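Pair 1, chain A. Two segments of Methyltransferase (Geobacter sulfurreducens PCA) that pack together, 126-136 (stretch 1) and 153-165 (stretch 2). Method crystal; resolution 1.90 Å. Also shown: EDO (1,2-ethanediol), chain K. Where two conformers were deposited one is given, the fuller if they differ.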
# COMPACT_ATOMS: atom_id res chain seq x y z
N ASP A 126 -9.55 19.82 -1.38
CA ASP A 126 -8.63 19.17 -0.44
C ASP A 126 -8.96 17.70 -0.23
O ASP A 126 -9.10 17.22 0.89
CB ASP A 126 -8.63 19.90 0.90
CG ASP A 126 -8.00 21.28 0.81
OD1 ASP A 126 -6.95 21.41 0.14
OD2 ASP A 126 -8.53 22.20 1.44
N ILE A 127 -9.13 17.03 -1.34
CA ILE A 127 -9.37 15.57 -1.36
C ILE A 127 -8.07 14.87 -0.99
O ILE A 127 -7.03 15.11 -1.60
CB ILE A 127 -9.87 15.08 -2.75
CG1 ILE A 127 -11.19 15.77 -3.14
CG2 ILE A 127 -10.03 13.54 -2.76
CD1 ILE A 127 -11.63 15.50 -4.60
N ASP A 128 -8.15 14.00 0.02
CA ASP A 128 -6.99 13.22 0.54
C ASP A 128 -6.83 11.92 -0.19
O ASP A 128 -5.71 11.45 -0.40
CB ASP A 128 -7.11 13.00 2.05
CG ASP A 128 -7.05 14.31 2.81
OD1 ASP A 128 -6.11 15.09 2.55
OD2 ASP A 128 -7.94 14.56 3.66
N ILE A 129 -7.96 11.30 -0.53
CA ILE A 129 -7.96 10.06 -1.30
C ILE A 129 -9.00 10.16 -2.38
O ILE A 129 -10.16 10.44 -2.12
CB ILE A 129 -8.25 8.77 -0.49
CG1 ILE A 129 -7.18 8.52 0.56
CG2 ILE A 129 -8.32 7.57 -1.43
CD1 ILE A 129 -7.37 7.24 1.31
N LEU A 130 -8.56 9.97 -3.60
CA LEU A 130 -9.44 9.97 -4.76
C LEU A 130 -9.42 8.56 -5.34
O LEU A 130 -8.38 8.04 -5.82
CB LEU A 130 -9.02 11.02 -5.80
CG LEU A 130 -9.91 11.00 -7.06
CD1 LEU A 130 -11.36 11.35 -6.69
CD2 LEU A 130 -9.40 11.92 -8.17
N PHE A 131 -10.59 7.93 -5.26
CA PHE A 131 -10.77 6.57 -5.76
C PHE A 131 -11.22 6.63 -7.20
O PHE A 131 -12.04 7.48 -7.57
CB PHE A 131 -11.79 5.79 -4.92
CG PHE A 131 -12.02 4.38 -5.40
CD1 PHE A 131 -11.20 3.34 -4.97
CD2 PHE A 131 -13.05 4.09 -6.28
CE1 PHE A 131 -11.43 2.03 -5.40
CE2 PHE A 131 -13.27 2.77 -6.72
CZ PHE A 131 -12.46 1.76 -6.27
N MSE A 132 -10.67 5.73 -8.00
CA MSE A 132 -10.98 5.71 -9.40
C MSE A 132 -11.05 4.31 -10.02
O MSE A 132 -10.29 3.43 -9.64
CB MSE A 132 -9.82 6.45 -10.03
CG MSE A 132 -10.24 7.27 -11.09
SE MSE A 132 -8.68 7.74 -12.07
CE MSE A 132 -7.67 8.69 -10.67
N ASP A 133 -11.98 4.13 -10.95
CA ASP A 133 -12.13 2.86 -11.71
C ASP A 133 -11.70 3.08 -13.18
O ASP A 133 -12.33 3.79 -13.95
CB ASP A 133 -13.56 2.33 -11.63
CG ASP A 133 -13.72 0.95 -12.28
OD1 ASP A 133 -12.82 0.49 -13.03
OD2 ASP A 133 -14.78 0.32 -12.05
N CYS A 134 -10.58 2.46 -13.52
CA CYS A 134 -10.01 2.59 -14.86
C CYS A 134 -10.88 2.05 -15.97
O CYS A 134 -10.63 2.36 -17.13
CB CYS A 134 -8.63 1.92 -14.95
SG CYS A 134 -7.37 2.72 -13.94
N ASP A 135 -11.90 1.26 -15.63
CA ASP A 135 -12.83 0.70 -16.63
C ASP A 135 -13.87 1.70 -17.06
O ASP A 135 -14.44 1.61 -18.15
CB ASP A 135 -13.62 -0.49 -16.08
CG ASP A 135 -12.81 -1.73 -15.97
OD1 ASP A 135 -11.73 -1.78 -16.58
OD2 ASP A 135 -13.29 -2.68 -15.33
N VAL A 136 -14.10 2.66 -16.19
CA VAL A 136 -15.12 3.69 -16.39
C VAL A 136 -14.60 5.04 -16.82
O VAL A 136 -15.29 5.78 -17.53
CB VAL A 136 -15.90 3.93 -15.08
CG1 VAL A 136 -16.95 5.03 -15.27
CG2 VAL A 136 -16.55 2.66 -14.61
N ASN A 153 -0.24 16.14 -0.94
CA ASN A 153 0.11 14.74 -0.66
C ASN A 153 -1.06 13.76 -0.71
O ASN A 153 -1.08 12.71 -0.02
CB ASN A 153 0.87 14.58 0.69
CG ASN A 153 2.22 15.30 0.74
OD1 ASN A 153 2.67 15.68 1.83
ND2 ASN A 153 2.87 15.49 -0.41
N ALA A 154 -2.06 14.12 -1.52
CA ALA A 154 -3.20 13.22 -1.76
C ALA A 154 -2.71 11.93 -2.40
O ALA A 154 -1.67 11.87 -3.03
CB ALA A 154 -4.24 13.85 -2.66
N LEU A 155 -3.54 10.91 -2.26
CA LEU A 155 -3.30 9.61 -2.83
C LEU A 155 -4.41 9.22 -3.77
O LEU A 155 -5.59 9.25 -3.42
CB LEU A 155 -3.25 8.55 -1.72
CG LEU A 155 -3.04 7.09 -2.12
CD1 LEU A 155 -1.65 6.80 -2.70
CD2 LEU A 155 -3.35 6.17 -0.90
N LEU A 156 -3.98 8.84 -4.96
CA LEU A 156 -4.86 8.38 -6.01
C LEU A 156 -4.83 6.86 -5.96
O LEU A 156 -3.75 6.26 -5.87
CB LEU A 156 -4.38 8.85 -7.39
CG LEU A 156 -5.26 8.52 -8.59
CD1 LEU A 156 -6.54 9.35 -8.53
CD2 LEU A 156 -4.49 8.81 -9.86
N ILE A 157 -6.01 6.27 -5.98
CA ILE A 157 -6.18 4.79 -5.98
C ILE A 157 -7.09 4.46 -7.17
O ILE A 157 -8.28 4.80 -7.19
CB ILE A 157 -6.77 4.21 -4.68
CG1 ILE A 157 -5.95 4.65 -3.45
CG2 ILE A 157 -6.84 2.67 -4.79
CD1 ILE A 157 -6.52 4.20 -2.12
N ALA A 158 -6.50 3.83 -8.17
CA ALA A 158 -7.18 3.47 -9.43
C ALA A 158 -7.21 1.97 -9.59
O ALA A 158 -6.17 1.31 -9.70
CB ALA A 158 -6.49 4.14 -10.63
N VAL A 159 -8.42 1.43 -9.60
CA VAL A 159 -8.60 -0.01 -9.71
C VAL A 159 -8.75 -0.42 -11.17
O VAL A 159 -8.89 0.43 -12.07
CB VAL A 159 -9.77 -0.55 -8.84
CG1 VAL A 159 -9.45 -0.32 -7.33
CG2 VAL A 159 -11.14 0.04 -9.26
N ASN A 160 -8.74 -1.73 -11.36
CA ASN A 160 -8.85 -2.34 -12.71
C ASN A 160 -7.79 -1.77 -13.64
O ASN A 160 -8.01 -1.53 -14.83
CB ASN A 160 -10.25 -2.16 -13.29
CG ASN A 160 -11.30 -2.76 -12.41
OD1 ASN A 160 -11.08 -3.78 -11.77
ND2 ASN A 160 -12.46 -2.11 -12.34
N ALA A 161 -6.62 -1.57 -13.06
CA ALA A 161 -5.43 -1.02 -13.74
C ALA A 161 -4.67 -1.97 -14.70
O ALA A 161 -4.00 -1.50 -15.62
CB ALA A 161 -4.47 -0.43 -12.75
N LEU A 162 -4.78 -3.29 -14.49
CA LEU A 162 -4.09 -4.30 -15.32
C LEU A 162 -5.04 -5.10 -16.17
O LEU A 162 -4.68 -5.60 -17.22
CB LEU A 162 -3.19 -5.22 -14.47
CG LEU A 162 -2.00 -4.50 -13.84
CD1 LEU A 162 -1.25 -5.43 -12.92
CD2 LEU A 162 -1.08 -3.87 -14.94
N ARG A 163 -6.26 -5.24 -15.70
CA ARG A 163 -7.28 -5.95 -16.46
C ARG A 163 -8.65 -5.44 -16.06
O ARG A 163 -8.84 -4.88 -14.97
CB ARG A 163 -7.20 -7.45 -16.25
CG ARG A 163 -7.61 -7.86 -14.89
CD ARG A 163 -7.42 -9.32 -14.71
NE ARG A 163 -7.81 -9.72 -13.36
CZ ARG A 163 -7.62 -10.94 -12.86
NH1 ARG A 163 -7.04 -11.87 -13.59
NH2 ARG A 163 -7.99 -11.22 -11.63
N ARG A 164 -9.57 -5.61 -16.99
CA ARG A 164 -10.95 -5.14 -16.82
C ARG A 164 -11.69 -5.87 -15.73
O ARG A 164 -11.48 -7.06 -15.48
CB ARG A 164 -11.71 -5.19 -18.16
CG ARG A 164 -13.15 -4.70 -18.10
CD ARG A 164 -13.59 -4.30 -19.51
NE ARG A 164 -12.70 -3.24 -19.99
CZ ARG A 164 -12.96 -1.94 -19.95
NH1 ARG A 164 -14.14 -1.49 -19.54
NH2 ARG A 164 -12.05 -1.07 -20.39
N GLY A 165 -12.56 -5.10 -15.09
CA GLY A 165 -13.39 -5.57 -13.99
C GLY A 165 -14.55 -6.42 -14.47
O GLY A 165 -14.98 -6.29 -15.61
C1 EDO K . -9.01 -1.70 -18.26
O1 EDO K . -9.35 -1.25 -16.95
C2 EDO K . -7.69 -2.47 -18.31
O2 EDO K . -6.72 -1.85 -17.47

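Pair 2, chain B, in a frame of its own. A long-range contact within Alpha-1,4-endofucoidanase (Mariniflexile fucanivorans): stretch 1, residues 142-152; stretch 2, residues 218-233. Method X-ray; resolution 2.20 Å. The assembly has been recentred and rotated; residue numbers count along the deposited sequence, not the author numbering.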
# COMPACT_ATOMS: atom_id res chain seq x y z
N LEU B 142 0.80 -16.54 1.32
CA LEU B 142 0.16 -15.83 2.41
C LEU B 142 -1.28 -15.44 2.05
O LEU B 142 -1.56 -15.10 0.90
CB LEU B 142 0.98 -14.58 2.75
CG LEU B 142 2.38 -14.82 3.34
CD1 LEU B 142 3.22 -13.55 3.32
CD2 LEU B 142 2.29 -15.37 4.76
N ARG B 143 -2.17 -15.46 3.05
CA ARG B 143 -3.53 -14.94 2.96
C ARG B 143 -3.49 -13.44 3.24
O ARG B 143 -2.43 -12.90 3.58
CB ARG B 143 -4.46 -15.69 3.93
CG ARG B 143 -4.84 -17.08 3.43
CD ARG B 143 -5.41 -18.04 4.45
NE ARG B 143 -6.84 -18.14 4.24
CZ ARG B 143 -7.49 -19.21 3.80
NH1 ARG B 143 -7.01 -20.43 4.00
NH2 ARG B 143 -8.63 -19.05 3.16
N THR B 144 -4.63 -12.76 3.06
CA THR B 144 -4.66 -11.31 3.19
C THR B 144 -5.84 -10.87 4.05
O THR B 144 -6.88 -11.54 4.10
CB THR B 144 -4.66 -10.61 1.82
OG1 THR B 144 -5.97 -10.75 1.28
CG2 THR B 144 -3.67 -11.22 0.85
N GLU B 145 -5.64 -9.75 4.75
CA GLU B 145 -6.65 -9.06 5.54
C GLU B 145 -6.64 -7.61 5.06
O GLU B 145 -5.57 -7.04 4.88
CB GLU B 145 -6.30 -9.15 7.03
CG GLU B 145 -7.29 -8.46 7.97
CD GLU B 145 -6.90 -8.41 9.46
OE1 GLU B 145 -5.69 -8.32 9.76
OE2 GLU B 145 -7.82 -8.45 10.31
N ILE B 146 -7.83 -7.04 4.83
CA ILE B 146 -7.90 -5.72 4.23
C ILE B 146 -8.52 -4.74 5.22
O ILE B 146 -9.59 -5.01 5.77
CB ILE B 146 -8.66 -5.76 2.89
CG1 ILE B 146 -8.00 -6.71 1.88
CG2 ILE B 146 -8.85 -4.36 2.33
CD1 ILE B 146 -6.66 -6.24 1.36
N TYR B 147 -7.83 -3.61 5.42
CA TYR B 147 -8.27 -2.58 6.34
C TYR B 147 -9.09 -1.52 5.60
O TYR B 147 -8.65 -0.99 4.59
CB TYR B 147 -7.07 -1.89 7.00
CG TYR B 147 -7.45 -0.71 7.85
CD1 TYR B 147 -7.70 0.54 7.29
CD2 TYR B 147 -7.57 -0.84 9.23
CE1 TYR B 147 -8.07 1.62 8.07
CE2 TYR B 147 -7.92 0.24 10.03
CZ TYR B 147 -8.17 1.48 9.44
OH TYR B 147 -8.51 2.53 10.24
N VAL B 148 -10.27 -1.21 6.16
CA VAL B 148 -11.13 -0.15 5.67
C VAL B 148 -11.60 0.66 6.87
O VAL B 148 -12.12 0.10 7.83
CB VAL B 148 -12.32 -0.70 4.86
CG1 VAL B 148 -13.35 0.39 4.57
CG2 VAL B 148 -11.89 -1.37 3.57
N ASN B 149 -11.38 1.97 6.82
CA ASN B 149 -11.95 2.83 7.84
C ASN B 149 -13.41 3.08 7.47
O ASN B 149 -13.73 3.36 6.32
CB ASN B 149 -11.14 4.11 8.05
CG ASN B 149 -11.64 4.91 9.23
OD1 ASN B 149 -12.63 5.63 9.11
ND2 ASN B 149 -10.97 4.78 10.37
N SER B 150 -14.29 2.95 8.47
CA SER B 150 -15.73 2.90 8.26
C SER B 150 -16.26 4.24 7.74
O SER B 150 -17.27 4.25 7.04
CB SER B 150 -16.45 2.47 9.51
OG SER B 150 -16.22 1.08 9.76
N TYR B 151 -15.58 5.34 8.09
CA TYR B 151 -15.96 6.69 7.69
C TYR B 151 -15.74 6.89 6.19
O TYR B 151 -16.32 7.80 5.61
CB TYR B 151 -15.17 7.75 8.47
CG TYR B 151 -15.76 8.13 9.81
CD1 TYR B 151 -16.73 9.11 9.92
CD2 TYR B 151 -15.33 7.50 10.97
CE1 TYR B 151 -17.27 9.46 11.15
CE2 TYR B 151 -15.86 7.84 12.21
CZ TYR B 151 -16.84 8.82 12.30
OH TYR B 151 -17.35 9.15 13.52
N ASN B 152 -14.85 6.08 5.61
CA ASN B 152 -14.63 6.00 4.17
C ASN B 152 -14.50 7.40 3.58
O ASN B 152 -13.70 8.20 4.06
CB ASN B 152 -15.60 5.01 3.51
CG ASN B 152 -17.04 5.45 3.56
OD1 ASN B 152 -17.47 6.27 2.74
ND2 ASN B 152 -17.81 4.92 4.50
N ASP B 218 -11.09 -14.09 -4.35
CA ASP B 218 -10.52 -14.84 -3.24
C ASP B 218 -9.08 -14.41 -2.96
O ASP B 218 -8.36 -15.09 -2.22
CB ASP B 218 -10.66 -16.35 -3.48
CG ASP B 218 -9.73 -16.88 -4.56
OD1 ASP B 218 -8.91 -16.09 -5.08
OD2 ASP B 218 -9.84 -18.09 -4.87
N LEU B 219 -8.65 -13.29 -3.55
CA LEU B 219 -7.35 -12.72 -3.25
C LEU B 219 -7.40 -12.01 -1.89
O LEU B 219 -6.35 -11.64 -1.35
CB LEU B 219 -6.94 -11.77 -4.38
CG LEU B 219 -6.54 -12.41 -5.71
CD1 LEU B 219 -6.25 -11.35 -6.76
CD2 LEU B 219 -5.34 -13.33 -5.57
N ILE B 220 -8.62 -11.84 -1.36
CA ILE B 220 -8.89 -11.18 -0.09
C ILE B 220 -9.54 -12.19 0.85
O ILE B 220 -10.63 -12.67 0.56
CB ILE B 220 -9.80 -9.96 -0.31
CG1 ILE B 220 -9.10 -8.88 -1.13
CG2 ILE B 220 -10.33 -9.43 1.02
CD1 ILE B 220 -9.95 -7.66 -1.41
N ASP B 221 -8.89 -12.49 1.98
CA ASP B 221 -9.41 -13.51 2.88
C ASP B 221 -10.23 -12.89 4.02
O ASP B 221 -11.07 -13.57 4.61
CB ASP B 221 -8.32 -14.44 3.42
CG ASP B 221 -7.58 -15.18 2.34
OD1 ASP B 221 -6.69 -14.57 1.72
OD2 ASP B 221 -7.90 -16.37 2.11
N ALA B 222 -9.96 -11.62 4.34
CA ALA B 222 -10.54 -10.99 5.52
C ALA B 222 -10.64 -9.49 5.30
O ALA B 222 -9.81 -8.92 4.60
CB ALA B 222 -9.71 -11.29 6.75
N TRP B 223 -11.66 -8.87 5.91
CA TRP B 223 -11.84 -7.43 5.96
C TRP B 223 -11.99 -7.00 7.42
O TRP B 223 -12.78 -7.58 8.16
CB TRP B 223 -13.11 -7.02 5.20
CG TRP B 223 -13.16 -7.34 3.74
CD1 TRP B 223 -13.49 -8.53 3.16
CD2 TRP B 223 -12.92 -6.42 2.66
NE1 TRP B 223 -13.45 -8.42 1.80
CE2 TRP B 223 -13.10 -7.14 1.46
CE3 TRP B 223 -12.56 -5.07 2.59
CZ2 TRP B 223 -12.93 -6.55 0.21
CZ3 TRP B 223 -12.39 -4.49 1.35
CH2 TRP B 223 -12.57 -5.22 0.18
N CYS B 224 -11.27 -5.96 7.84
CA CYS B 224 -11.52 -5.41 9.16
C CYS B 224 -11.90 -3.94 9.03
O CYS B 224 -11.15 -3.17 8.43
CB CYS B 224 -10.35 -5.62 10.12
SG CYS B 224 -8.81 -4.82 9.59
N PHE B 225 -13.07 -3.57 9.59
CA PHE B 225 -13.63 -2.24 9.46
C PHE B 225 -13.46 -1.47 10.76
O PHE B 225 -14.08 -1.79 11.77
CB PHE B 225 -15.11 -2.30 9.06
CG PHE B 225 -15.35 -2.90 7.69
CD1 PHE B 225 -15.20 -2.12 6.55
CD2 PHE B 225 -15.71 -4.23 7.55
CE1 PHE B 225 -15.40 -2.67 5.29
CE2 PHE B 225 -15.90 -4.77 6.29
CZ PHE B 225 -15.75 -3.99 5.16
N ASP B 226 -12.62 -0.42 10.71
CA ASP B 226 -12.29 0.39 11.86
C ASP B 226 -13.35 1.48 12.04
O ASP B 226 -14.09 1.78 11.10
CB ASP B 226 -10.91 1.02 11.65
CG ASP B 226 -10.20 1.47 12.92
OD1 ASP B 226 -10.74 1.22 14.02
OD2 ASP B 226 -9.11 2.07 12.79
N SER B 227 -13.41 2.06 13.25
CA SER B 227 -14.25 3.21 13.55
C SER B 227 -15.72 2.92 13.27
O SER B 227 -16.49 3.84 13.00
CB SER B 227 -13.78 4.42 12.79
OG SER B 227 -12.49 4.82 13.21
N ALA B 228 -16.10 1.64 13.37
CA ALA B 228 -17.41 1.13 12.99
C ALA B 228 -18.50 1.63 13.95
O ALA B 228 -19.55 2.05 13.49
CB ALA B 228 -17.37 -0.38 12.90
N ASP B 229 -18.25 1.59 15.26
CA ASP B 229 -19.25 2.06 16.20
C ASP B 229 -19.34 3.58 16.16
O ASP B 229 -20.41 4.14 16.41
CB ASP B 229 -19.08 1.49 17.61
CG ASP B 229 -17.76 1.85 18.28
OD1 ASP B 229 -16.91 2.47 17.62
OD2 ASP B 229 -17.60 1.50 19.47
N ASN B 230 -18.23 4.26 15.84
CA ASN B 230 -18.20 5.71 15.76
C ASN B 230 -19.25 6.21 14.76
O ASN B 230 -19.94 7.19 15.03
CB ASN B 230 -16.83 6.26 15.37
CG ASN B 230 -15.71 5.90 16.33
OD1 ASN B 230 -15.31 4.74 16.41
ND2 ASN B 230 -15.18 6.89 17.02
N VAL B 231 -19.35 5.54 13.60
CA VAL B 231 -20.14 6.06 12.50
C VAL B 231 -21.44 5.27 12.32
O VAL B 231 -22.49 5.86 12.05
CB VAL B 231 -19.35 6.18 11.18
CG1 VAL B 231 -18.82 4.84 10.69
CG2 VAL B 231 -20.16 6.87 10.09
N MET B 232 -21.37 3.95 12.47
CA MET B 232 -22.55 3.12 12.24
C MET B 232 -23.50 3.16 13.44
O MET B 232 -24.71 3.09 13.25
CB MET B 232 -22.16 1.67 11.92
CG MET B 232 -21.69 1.54 10.51
SD MET B 232 -20.42 0.30 10.27
CE MET B 232 -21.40 -1.16 9.98
N GLU B 233 -22.95 3.27 14.65
CA GLU B 233 -23.78 3.33 15.85
C GLU B 233 -24.08 4.79 16.20
O GLU B 233 -25.21 5.23 16.07
CB GLU B 233 -23.15 2.56 17.00
CG GLU B 233 -23.86 2.74 18.33
CD GLU B 233 -23.26 1.96 19.48
OE1 GLU B 233 -22.11 1.51 19.36
OE2 GLU B 233 -23.94 1.80 20.50

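Both pairs set two parallel strands side by side, their axes 18° apart in pair 1 and 23° in pair 2, and loop or turn follows D133(A)/N149(B) and V159(A)/D226(B); 14 central residues superpose at 0.6 Å over N, CA and C. The ladder has one register in both. L130(A) matches I146(B), and L130(A) N bonds to L155(A) O at 3.1 Å as I146(B) N does to A222(B) O at 2.7 Å. Two residues on, M132(A) N to I157(A) O (2.7 Å) matches V148(B) N to C224(B) O (3.1 Å). The return bonds, V159(A) N to M132(A) O at 2.7 Å and D226(B) N to V148(B) O at 3.0 Å, also coincide. The same frame carries different side chains.

On the face carrying L130(A) and M132(A), pair 1 packs leucine against leucine: L130(A) CD2 lies 3.9 Å from L156(A) CD1, while A158(A) CB is 4.1 Å from M132(A) CB. The CE of selenomethionine M132(A) sits 2.5 Å from L156(A) CD1, too close for a comfortable apolar contact; L156(A) was deposited in two conformers. Pair 2 moves the bulk onto its second strand. W223(B), at the place of L156(A), lays a ring face over I146(B) and meets V148(B) at its edge, and F225(B), in place of A158(A), brings F225(B) CD1 to 3.6 Å from V148(B) CB. The smaller V148(B) replaces M132(A) beside that larger partner.

On the other face, I129(A) CG2 touches I157(A) CD1 at 3.9 Å; its match E145(B) packs CG 3.9 Å from the CB of A222(B), the match of L155(A). F131(A) and Y147(B) share chi1 t. F131(A) CE1 packs 3.6 Å from V159(A) CG1; V159(A) matches D226(B), and Y147(B) OH donates to D226(B) OD2 at 2.7 Å. Of their bridge partners, I157(A) CG2 is 4.4 Å from F131(A) CD1 and C224(B) SG 4.2 Å from Y147(B) CD2.

At the strand ends, D133(A) and N149(B) both use chi1 t. N160(A) ND2 donates to D133(A) OD1 at 2.7 Å; in pair 2 the donor changes stretch, N149(B) ND2 giving to S227(B) OG at 3.2 Å. C134(A) and S150(B) both point toward the partner with chi1 m: C134(A) SG rests 3.7 Å from A158(A) CB, whereas S150(B) OG bonds to D226(B) O at 2.6 Å. D135(A) OD2 then accepts G165(A) N at 2.5 Å, while Y151(B) offers a ring face to V231(B). The pairs share register and strand direction; bulk and polarity are distributed differently.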